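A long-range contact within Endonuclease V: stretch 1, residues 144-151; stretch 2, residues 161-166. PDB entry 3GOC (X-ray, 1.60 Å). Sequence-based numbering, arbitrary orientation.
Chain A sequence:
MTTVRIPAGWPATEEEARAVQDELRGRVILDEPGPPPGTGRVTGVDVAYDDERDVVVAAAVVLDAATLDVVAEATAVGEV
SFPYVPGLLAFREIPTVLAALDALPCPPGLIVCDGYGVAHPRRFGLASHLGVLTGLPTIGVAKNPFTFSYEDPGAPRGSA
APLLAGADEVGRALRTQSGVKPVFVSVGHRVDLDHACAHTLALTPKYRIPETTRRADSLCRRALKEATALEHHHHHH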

# COMPACT_ATOMS: atom_id res chain seq x y z
N ASN A 144 -1.39 15.03 -12.90
CA ASN A 144 -0.35 15.94 -13.35
C ASN A 144 0.15 16.74 -12.14
O ASN A 144 -0.54 16.85 -11.14
CB ASN A 144 -0.87 16.87 -14.45
CG ASN A 144 -1.87 17.89 -13.95
OD1 ASN A 144 -1.55 18.74 -13.12
ND2 ASN A 144 -3.09 17.82 -14.48
N PRO A 145 1.37 17.31 -12.24
CA PRO A 145 1.97 18.08 -11.15
C PRO A 145 1.54 19.53 -10.99
O PRO A 145 2.07 20.24 -10.14
CB PRO A 145 3.45 17.96 -11.45
CG PRO A 145 3.47 18.06 -12.94
CD PRO A 145 2.31 17.16 -13.36
N PHE A 146 0.57 19.97 -11.79
CA PHE A 146 0.12 21.35 -11.72
C PHE A 146 1.36 22.22 -11.96
O PHE A 146 2.11 21.98 -12.91
CB PHE A 146 -0.47 21.66 -10.34
CG PHE A 146 -1.18 22.99 -10.27
CD1 PHE A 146 -1.03 23.81 -9.16
CD2 PHE A 146 -2.00 23.41 -11.31
CE1 PHE A 146 -1.69 25.04 -9.09
CE2 PHE A 146 -2.67 24.64 -11.25
CZ PHE A 146 -2.51 25.45 -10.13
N THR A 147 1.59 23.20 -11.10
CA THR A 147 2.74 24.08 -11.25
C THR A 147 3.87 23.72 -10.28
O THR A 147 4.84 24.46 -10.14
CB THR A 147 2.33 25.55 -11.02
OG1 THR A 147 3.44 26.41 -11.30
CG2 THR A 147 1.87 25.75 -9.59
N PHE A 148 3.75 22.56 -9.63
CA PHE A 148 4.76 22.12 -8.68
C PHE A 148 5.94 21.44 -9.38
O PHE A 148 5.81 20.97 -10.51
CB PHE A 148 4.13 21.16 -7.66
CG PHE A 148 2.90 21.72 -7.00
CD1 PHE A 148 1.67 21.10 -7.16
CD2 PHE A 148 2.98 22.89 -6.24
CE1 PHE A 148 0.52 21.63 -6.58
CE2 PHE A 148 1.84 23.43 -5.65
CZ PHE A 148 0.60 22.81 -5.82
N SER A 149 7.08 21.40 -8.71
CA SER A 149 8.27 20.79 -9.29
C SER A 149 8.67 19.53 -8.53
O SER A 149 8.28 19.34 -7.38
CB SER A 149 9.43 21.77 -9.28
OG SER A 149 9.86 22.03 -7.96
N TYR A 150 9.46 18.69 -9.18
CA TYR A 150 9.91 17.46 -8.55
C TYR A 150 11.03 16.82 -9.35
O TYR A 150 11.12 16.99 -10.56
CB TYR A 150 8.74 16.48 -8.44
CG TYR A 150 8.25 15.94 -9.77
CD1 TYR A 150 8.66 14.68 -10.23
CD2 TYR A 150 7.39 16.68 -10.58
CE1 TYR A 150 8.21 14.18 -11.45
CE2 TYR A 150 6.94 16.19 -11.81
CZ TYR A 150 7.35 14.93 -12.23
OH TYR A 150 6.91 14.43 -13.43
N GLU A 151 11.89 16.11 -8.64
CA GLU A 151 12.99 15.38 -9.25
C GLU A 151 12.37 14.04 -9.62
O GLU A 151 11.49 13.54 -8.91
CB GLU A 151 14.11 15.14 -8.24
CG GLU A 151 14.78 16.40 -7.71
CD GLU A 151 15.70 17.06 -8.72
OE1 GLU A 151 16.33 18.08 -8.37
OE2 GLU A 151 15.79 16.55 -9.86
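Stretch 2 (161-166) APLLAG

What fastens stretch 2 to stretch 1? Two backbone hydrogen bonds between Ser-149 and Leu-164 do. Leu-164 N donates to Ser-149 O at 2.7 Å, almost straight at 176°, and Ser-149 N donates to Leu-164 O at 2.9 Å and 162°. Each residue thus gives and takes one bond, the signature of an antiparallel hydrogen-bonded pair. Ser-149 O also receives a CA-H...O contact from Leu-163 CA at 3.5 Å.

How does stretch 2 run? Residues 161-165 are extended, continuing a strand that begins earlier in the chain, and they pass antiparallel to stretch 1. The CA atoms of Phe-148 and Ala-165 lie 5.1 Å apart, those of Ser-149 and Leu-164 5.1 Å, and those of Tyr-150 and Leu-163 4.9 Å. Toward Ala-161 the backbones spread, its CA lying 6.3 Å from the CA of Glu-151. Gly-166 leaves the strand with a positive phi of 81°.

Where does water join the two stretches? Where they part, Glu-151 N and Pro-162 O stand 4.4 Å from each other, too far for a direct bond; a water accepts from Glu-151 N at 2.9 Å and donates to Pro-162 O at 2.7 Å. Near the other end, a second water links the hydroxyl Ser-149 OG, 2.6 Å away, to the backbone Gly-166 O, 2.5 Å away.

Which side chains pack together? Leu-163, with chi1 t and chi2 p, sends CD1 to 3.7 Å from Phe-148 CB and 4.0 Å from Tyr-150 CB, so that the buried Leu-163 makes apolar contact with both residues. Ala-165 CB rests 3.7 Å from Phe-148 CD2. On the face opposite Tyr-150 and Leu-163, Ser-149 OG lies 3.8 Å from Leu-164 CB. Ala-161 points toward stretch 1, its CB 3.2 Å from Glu-151 O.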

# COMPACT_ATOMS: atom_id res chain seq x y z
N ALA A 161 9.45 10.93 -4.63
CA ALA A 161 10.32 12.10 -4.63
C ALA A 161 9.47 13.26 -4.14
O ALA A 161 8.26 13.28 -4.35
CB ALA A 161 10.84 12.37 -6.03
N PRO A 162 10.09 14.23 -3.47
CA PRO A 162 9.34 15.38 -2.97
C PRO A 162 8.69 16.21 -4.08
O PRO A 162 9.29 16.45 -5.13
CB PRO A 162 10.42 16.19 -2.24
CG PRO A 162 11.38 15.13 -1.78
CD PRO A 162 11.48 14.25 -2.99
N LEU A 163 7.44 16.61 -3.85
CA LEU A 163 6.72 17.47 -4.80
C LEU A 163 6.82 18.84 -4.14
O LEU A 163 6.38 19.01 -3.00
CB LEU A 163 5.25 17.04 -4.91
CG LEU A 163 4.43 17.80 -5.95
CD1 LEU A 163 5.01 17.58 -7.35
CD2 LEU A 163 2.98 17.32 -5.90
N LEU A 164 7.40 19.81 -4.84
CA LEU A 164 7.62 21.13 -4.25
C LEU A 164 6.85 22.33 -4.80
O LEU A 164 6.62 22.44 -6.00
CB LEU A 164 9.11 21.45 -4.33
CG LEU A 164 10.11 20.40 -3.83
CD1 LEU A 164 11.53 20.91 -4.02
CD2 LEU A 164 9.85 20.09 -2.37
N ALA A 165 6.46 23.21 -3.89
CA ALA A 165 5.79 24.46 -4.24
C ALA A 165 6.88 25.46 -3.87
O ALA A 165 7.00 25.87 -2.72
CB ALA A 165 4.56 24.67 -3.38
N GLY A 166 7.69 25.83 -4.85
CA GLY A 166 8.79 26.73 -4.58
C GLY A 166 9.89 25.86 -4.00
O GLY A 166 10.55 25.11 -4.73
O HOH W 1 6.95 25.17 -7.75
O HOH W 2 9.79 24.53 -7.09
O HOH W 3 11.89 16.36 -5.75